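Local structure of histidine acid phosphatase (Bifidobacterium longum subsp. infantis, 6RXD) at residues Y135-S138 / A143-S146; N149-F154 / G178-K183. The protein probably releases phosphate from myo-inositol hexakisphosphate (phytate) and other inositol polyphosphates, and from 2,3-bisphosphoglycerate, as a histidine acid phosphatase. One frame throughout, in Å; residues are numbered along the deposited sequence.

Interaction 1 (Y135-S138 / A143-S146); sequences YQSS and ATES
Two hydroxyls, Ser137 on the strand and Thr144 on the helix, make the polar bridge of this contact: Ser137 OG and Thr144 OG1 lie 2.7 Å apart in a hydrogen bond whose direction stays open. Each oxygen has a second partner close by in the chain. Ser137 OG is also bonded to Gly139 N, closing an ST turn, and Thr144 OG1 to Glu140 O one helical turn back. Thr144 reaches both partners because OG1 lies beside its own backbone N (chi1 -57°), while Ser137 holds a chi1 of 97°, away from the staggered positions, consistent with OG being drawn between its two bonds. Ser138 forms a second ST turn, OG to Glu140 N, and that same OG is bonded to His399 NE2.

The fold here is the turn from strand 132-137 into helix 141-157, the first half of a beta-alpha-beta crossover whose next parallel strand is 181-183. His399 opens the His-Ala-Glu sequence, and His45, which Ser146 touches, belongs to the Arg-His-Gly-x-Arg sequence; the first is the form found in the MINPP subfamily, the second is shared by histidine acid phosphatases in general.

Van der Waals contact beyond this bond is slight. Ser137 CB points toward the helix and lies 3.5 Å from Thr144 OG1. The methyl of Ala143, aimed at the strand, meets Ser138 through its OG, 3.9 Å from Ala143 CB.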
ATOM      1  N   TYR A 135       5.465   8.957  16.644  1.00 15.32           N
ATOM      2  CA  TYR A 135       5.703   8.282  15.372  1.00 14.23           C
ATOM      3  C   TYR A 135       5.694   6.784  15.614  1.00 14.60           C
ATOM      4  O   TYR A 135       6.304   6.306  16.569  1.00 16.31           O
ATOM      5  CB  TYR A 135       7.066   8.692  14.801  1.00 14.88           C
ATOM      6  CG  TYR A 135       7.096  10.068  14.177  1.00 17.83           C
ATOM      7  CD1 TYR A 135       6.578  10.279  12.907  1.00 18.27           C
ATOM      8  CD2 TYR A 135       7.660  11.151  14.846  1.00 22.89           C
ATOM      9  CE1 TYR A 135       6.606  11.527  12.322  1.00 19.22           C
ATOM     10  CE2 TYR A 135       7.689  12.416  14.263  1.00 21.87           C
ATOM     11  CZ  TYR A 135       7.162  12.586  13.001  1.00 20.61           C
ATOM     12  OH  TYR A 135       7.179  13.822  12.398  1.00 28.36           O
ATOM     13  N   GLN A 136       4.996   6.039  14.763  1.00 14.73           N
ATOM     14  CA  GLN A 136       4.931   4.591  14.925  1.00 14.06           C
ATOM     15  C   GLN A 136       5.130   3.891  13.603  1.00 14.77           C
ATOM     16  O   GLN A 136       4.742   4.411  12.561  1.00 15.08           O
ATOM     17  CB  GLN A 136       3.575   4.167  15.494  1.00 15.10           C
ATOM     18  CG  GLN A 136       3.279   4.750  16.865  1.00 16.29           C
ATOM     19  CD  GLN A 136       1.946   4.281  17.426  1.00 19.50           C
ATOM     20  OE1 GLN A 136       1.206   3.535  16.778  1.00 20.60           O
ATOM     21  NE2 GLN A 136       1.633   4.726  18.634  1.00 16.99           N
ATOM     22  N   SER A 137       5.739   2.710  13.653  1.00 13.63           N
ATOM     23  CA  SER A 137       5.775   1.841  12.481  1.00 13.46           C
ATOM     24  C   SER A 137       5.553   0.384  12.874  1.00 15.51           C
ATOM     25  O   SER A 137       5.524   0.050  14.051  1.00 16.57           O
ATOM     26  CB  SER A 137       7.083   2.012  11.709  1.00 26.40           C
ATOM     27  OG  SER A 137       8.010   1.014  12.061  0.90 27.80           O
ATOM     28  N   SER A 138       5.366  -0.476  11.875  1.00 14.43           N
ATOM     29  CA  SER A 138       5.205  -1.898  12.113  1.00 12.83           C
ATOM     30  C   SER A 138       6.507  -2.496  12.628  1.00 16.87           C
ATOM     31  O   SER A 138       6.508  -3.570  13.233  1.00 19.60           O
ATOM     32  CB  SER A 138       4.833  -2.587  10.806  1.00 12.52           C
ATOM     33  OG  SER A 138       5.869  -2.404   9.860  1.00 16.73           O
ATOM     34  N   ALA A 143       8.820   0.516   6.013  1.00 15.78           N
ATOM     35  CA  ALA A 143       7.771   1.328   6.632  1.00 18.00           C
ATOM     36  C   ALA A 143       8.399   2.400   7.526  1.00 15.71           C
ATOM     37  O   ALA A 143       7.984   3.559   7.523  1.00 16.89           O
ATOM     38  CB  ALA A 143       6.787   0.457   7.425  1.00 15.54           C
ATOM     39  N   THR A 144       9.425   2.010   8.273  1.00 15.53           N
ATOM     40  CA  THR A 144      10.116   2.939   9.159  1.00 17.32           C
ATOM     41  C   THR A 144      10.828   4.008   8.329  1.00 16.72           C
ATOM     42  O   THR A 144      10.748   5.204   8.638  1.00 16.98           O
ATOM     43  CB  THR A 144      11.106   2.190  10.073  1.00 18.65           C
ATOM     44  OG1 THR A 144      10.392   1.195  10.819  1.00 17.47           O
ATOM     45  CG2 THR A 144      11.795   3.147  11.056  1.00 15.43           C
ATOM     46  N   GLU A 145      11.499   3.585   7.258  1.00 17.94           N
ATOM     47  CA  GLU A 145      12.183   4.535   6.380  1.00 17.34           C
ATOM     48  C   GLU A 145      11.213   5.492   5.692  1.00 16.34           C
ATOM     49  O   GLU A 145      11.534   6.655   5.456  1.00 15.55           O
ATOM     50  CB  GLU A 145      13.040   3.789   5.354  1.00 21.87           C
ATOM     51  CG  GLU A 145      14.250   3.128   6.010  1.00 25.50           C
ATOM     52  CD  GLU A 145      14.819   1.990   5.195  1.00 31.42           C
ATOM     53  OE1 GLU A 145      14.265   1.680   4.121  1.00 27.63           O
ATOM     54  OE2 GLU A 145      15.821   1.395   5.640  1.00 32.08           O
ATOM     55  N   SER A 146      10.025   5.002   5.362  1.00 14.90           N
ATOM     56  CA  SER A 146       8.996   5.892   4.835  1.00 13.15           C
ATOM     57  C   SER A 146       8.645   6.933   5.882  1.00 16.27           C
ATOM     58  O   SER A 146       8.582   8.132   5.587  1.00 15.48           O
ATOM     59  CB  SER A 146       7.755   5.098   4.429  1.00 14.00           C
ATOM     60  OG  SER A 146       8.061   4.262   3.330  1.00 15.20           O
TER

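Interaction 2 (N149-F154 / G178-K183)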
ATOM      1  N   ASN A 149      11.191   9.697   6.165  1.00 15.52           N
ATOM      2  CA  ASN A 149      11.026  10.741   5.164  1.00 13.21           C
ATOM      3  C   ASN A 149       9.861  11.680   5.462  1.00 16.47           C
ATOM      4  O   ASN A 149       9.958  12.883   5.228  1.00 17.30           O
ATOM      5  CB  ASN A 149      10.911  10.124   3.767  1.00 15.53           C
ATOM      6  CG  ASN A 149      12.259   9.665   3.235  1.00 17.97           C
ATOM      7  OD1 ASN A 149      13.086  10.487   2.852  1.00 20.69           O
ATOM      8  ND2 ASN A 149      12.493   8.357   3.228  1.00 20.33           N
ATOM      9  N   PHE A 150       8.762  11.128   5.970  1.00 14.92           N
ATOM     10  CA  PHE A 150       7.635  11.936   6.416  1.00 15.64           C
ATOM     11  C   PHE A 150       8.133  12.891   7.505  1.00 15.10           C
ATOM     12  O   PHE A 150       7.818  14.088   7.502  1.00 15.96           O
ATOM     13  CB  PHE A 150       6.545  11.001   6.960  1.00 12.48           C
ATOM     14  CG  PHE A 150       5.343  11.698   7.568  1.00 15.50           C
ATOM     15  CD1 PHE A 150       4.099  11.632   6.948  1.00 14.10           C
ATOM     16  CD2 PHE A 150       5.438  12.350   8.792  1.00 16.72           C
ATOM     17  CE1 PHE A 150       2.979  12.241   7.523  1.00 13.83           C
ATOM     18  CE2 PHE A 150       4.330  12.966   9.365  1.00 18.87           C
ATOM     19  CZ  PHE A 150       3.101  12.902   8.733  1.00 17.76           C
ATOM     20  N   GLU A 151       8.902  12.349   8.444  1.00 16.64           N
ATOM     21  CA  GLU A 151       9.418  13.137   9.555  1.00 18.57           C
ATOM     22  C   GLU A 151      10.315  14.282   9.067  1.00 17.78           C
ATOM     23  O   GLU A 151      10.208  15.411   9.541  1.00 18.98           O
ATOM     24  CB  GLU A 151      10.164  12.226  10.535  1.00 15.96           C
ATOM     25  CG  GLU A 151      10.774  12.958  11.726  1.00 18.88           C
ATOM     26  CD  GLU A 151      11.462  12.016  12.696  1.00 24.77           C
ATOM     27  OE1 GLU A 151      11.355  12.252  13.912  1.00 26.78           O
ATOM     28  OE2 GLU A 151      12.109  11.049  12.247  1.00 24.73           O
ATOM     29  N   LYS A 152      11.172  13.991   8.095  1.00 18.60           N
ATOM     30  CA  LYS A 152      12.020  15.011   7.491  0.85 19.39           C
ATOM     31  C   LYS A 152      11.211  16.120   6.827  1.00 17.91           C
ATOM     32  O   LYS A 152      11.502  17.301   7.007  1.00 21.38           O
ATOM     33  CB  LYS A 152      12.953  14.369   6.472  1.00 22.58           C
ATOM     34  CG  LYS A 152      13.926  15.321   5.824  0.73 25.24           C
ATOM     35  CD  LYS A 152      14.905  14.544   4.963  0.77 27.42           C
ATOM     36  CE  LYS A 152      15.343  13.269   5.674  0.48 38.34           C
ATOM     37  NZ  LYS A 152      16.380  12.514   4.918  1.00 52.05           N
ATOM     38  N   GLY A 153      10.193  15.736   6.061  1.00 15.82           N
ATOM     39  CA  GLY A 153       9.331  16.703   5.411  1.00 16.17           C
ATOM     40  C   GLY A 153       8.557  17.543   6.408  1.00 17.31           C
ATOM     41  O   GLY A 153       8.431  18.753   6.236  1.00 17.75           O
ATOM     42  N   PHE A 154       8.025  16.894   7.439  1.00 14.86           N
ATOM     43  CA  PHE A 154       7.278  17.585   8.477  1.00 15.56           C
ATOM     44  C   PHE A 154       8.173  18.609   9.164  1.00 18.39           C
ATOM     45  O   PHE A 154       7.766  19.755   9.401  1.00 19.15           O
ATOM     46  CB  PHE A 154       6.763  16.561   9.497  1.00 14.16           C
ATOM     47  CG  PHE A 154       5.859  17.139  10.559  1.00 17.68           C
ATOM     48  CD1 PHE A 154       4.479  17.028  10.444  1.00 16.02           C
ATOM     49  CD2 PHE A 154       6.392  17.753  11.691  1.00 18.50           C
ATOM     50  CE1 PHE A 154       3.644  17.537  11.420  1.00 15.27           C
ATOM     51  CE2 PHE A 154       5.557  18.270  12.674  1.00 19.54           C
ATOM     52  CZ  PHE A 154       4.181  18.159  12.536  1.00 18.76           C
ATOM     53  N   GLY A 178      15.940   5.583  12.756  1.00 24.55           N
ATOM     54  CA  GLY A 178      14.584   5.248  13.164  1.00 24.07           C
ATOM     55  C   GLY A 178      14.298   5.352  14.651  1.00 22.44           C
ATOM     56  O   GLY A 178      13.295   4.813  15.123  1.00 22.15           O
ATOM     57  N   LYS A 179      15.160   6.056  15.391  1.00 20.25           N
ATOM     58  CA  LYS A 179      15.035   6.160  16.848  1.00 22.49           C
ATOM     59  C   LYS A 179      13.734   6.790  17.351  1.00 22.78           C
ATOM     60  O   LYS A 179      13.357   6.595  18.508  1.00 24.10           O
ATOM     61  CB  LYS A 179      16.234   6.917  17.440  1.00 20.44           C
ATOM     62  CG  LYS A 179      16.290   8.390  17.043  1.00 30.60           C
ATOM     63  CD  LYS A 179      17.370   9.160  17.818  1.00 37.91           C
ATOM     64  CE  LYS A 179      18.768   8.704  17.432  1.00 45.02           C
ATOM     65  NZ  LYS A 179      19.091   9.013  16.007  1.00 54.56           N
ATOM     66  N   ASP A 180      13.053   7.549  16.501  1.00 20.40           N
ATOM     67  CA  ASP A 180      11.831   8.218  16.932  1.00 20.87           C
ATOM     68  C   ASP A 180      10.588   7.360  16.756  1.00 20.45           C
ATOM     69  O   ASP A 180       9.495   7.757  17.165  1.00 19.60           O
ATOM     70  CB  ASP A 180      11.656   9.553  16.199  1.00 21.80           C
ATOM     71  CG  ASP A 180      12.685  10.583  16.608  1.00 25.78           C
ATOM     72  OD1 ASP A 180      13.306  10.424  17.679  1.00 28.71           O
ATOM     73  OD2 ASP A 180      12.866  11.564  15.863  1.00 28.69           O
ATOM     74  N   PHE A 181      10.757   6.184  16.159  1.00 18.91           N
ATOM     75  CA  PHE A 181       9.619   5.345  15.791  1.00 17.17           C
ATOM     76  C   PHE A 181       9.330   4.211  16.762  1.00 18.66           C
ATOM     77  O   PHE A 181      10.154   3.324  16.957  1.00 22.52           O
ATOM     78  CB  PHE A 181       9.809   4.820  14.364  1.00 18.06           C
ATOM     79  CG  PHE A 181       9.631   5.885  13.331  1.00 18.77           C
ATOM     80  CD1 PHE A 181       8.405   6.053  12.708  1.00 16.77           C
ATOM     81  CD2 PHE A 181      10.653   6.776  13.054  1.00 16.50           C
ATOM     82  CE1 PHE A 181       8.213   7.065  11.784  1.00 16.03           C
ATOM     83  CE2 PHE A 181      10.469   7.794  12.130  1.00 19.57           C
ATOM     84  CZ  PHE A 181       9.241   7.941  11.507  1.00 16.96           C
ATOM     85  N   GLN A 182       8.151   4.264  17.374  1.00 17.13           N
ATOM     86  CA  GLN A 182       7.682   3.212  18.267  1.00 17.44           C
ATOM     87  C   GLN A 182       7.140   2.037  17.455  1.00 17.76           C
ATOM     88  O   GLN A 182       6.282   2.214  16.603  1.00 18.03           O
ATOM     89  CB  GLN A 182       6.566   3.762  19.147  1.00 17.62           C
ATOM     90  CG  GLN A 182       5.836   2.717  19.973  1.00 15.83           C
ATOM     91  CD  GLN A 182       6.646   2.237  21.150  1.00 21.64           C
ATOM     92  OE1 GLN A 182       7.732   2.745  21.416  1.00 22.31           O
ATOM     93  NE2 GLN A 182       6.125   1.241  21.861  1.00 21.12           N
ATOM     94  N   LYS A 183       7.636   0.835  17.721  1.00 16.14           N
ATOM     95  CA  LYS A 183       7.121  -0.344  17.033  1.00 16.78           C
ATOM     96  C   LYS A 183       5.757  -0.731  17.605  1.00 15.90           C
ATOM     97  O   LYS A 183       5.600  -0.872  18.825  1.00 18.59           O
ATOM     98  CB  LYS A 183       8.123  -1.499  17.150  1.00 19.14           C
ATOM     99  CG  LYS A 183       9.399  -1.267  16.352  1.00 20.31           C
ATOM    100  CD  LYS A 183      10.320  -2.490  16.368  1.00 22.04           C
ATOM    101  CE  LYS A 183      10.933  -2.722  17.744  1.00 21.84           C
ATOM    102  NZ  LYS A 183      12.015  -3.754  17.668  1.00 22.46           N
TER
HETATM  103  O   HOH W   1      13.503   8.698  13.687  1.00 21.76           O
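A single water joins Glu151 on the helix to Asp180 in the turn: it donates to Glu151 OE2 at 3.1 Å and accepts from Asp180 N, also at 3.1 Å. The other oxygen of the same carboxylate comes still closer to its neighbour, with Glu151 OE1 only 2.6 Å from Asp180 OD2. Two charged carboxylates would repel at this distance, so one of the groups probably holds a proton. The two side chains meet at about a right angle, and their carboxylate planes are turned 72° apart.

Reach comes from the helix side. Glu151 sets CG anti to the backbone N (chi1 179°) and stays extended beyond it, which bridges the 9.2 Å between Glu151 CA and Asp180 CA. Its OE2 also approaches the Phe181 ring obliquely, 3.6 Å from Phe181 CE2, with the carboxylate almost perpendicular to the ring plane. Tyr135 of strand 132-137 touches both Glu151 and the Phe181 ring. An alanine at Glu151 removes both carboxylate oxygens, which is likely to leave the water less firmly placed and Asp180 OD2 without the partner across from it.

Asp180 is presented by a type I turn, closed by Phe181 N to Gly178 O at 3.1 Å, and Gly178 O lies in the plane of the Phe181 ring, at its edge. The turn leads into strand 181-183, while Glu151 projects from helix 141-157. The two carboxylates belong to a zinc site: Glu151 and Asp180 bind the metal in a crystal structure of this protein, although no zinc is bound to them in this model.

Helix 141-157 serves both contacts, its first turns in interaction 1 and its middle in interaction 2, and the strands at the other ends, 132-137 and 181-183, are parallel neighbours in one sheet. Tyr135 O to Gln182 N and Ser137 N to Gln182 O, both probable hydrogen bonds, tie the contacts directly; their centres lie about 7 Å apart. Their burial differs. All the touching residues of interaction 1 are buried, and neutral hydroxyls paired with one another and with backbone suit that interior. Interaction 2, farther from the chain's centre, is partly buried, and there acidic groups and a bridging water carry the contact beside one buried aromatic ring.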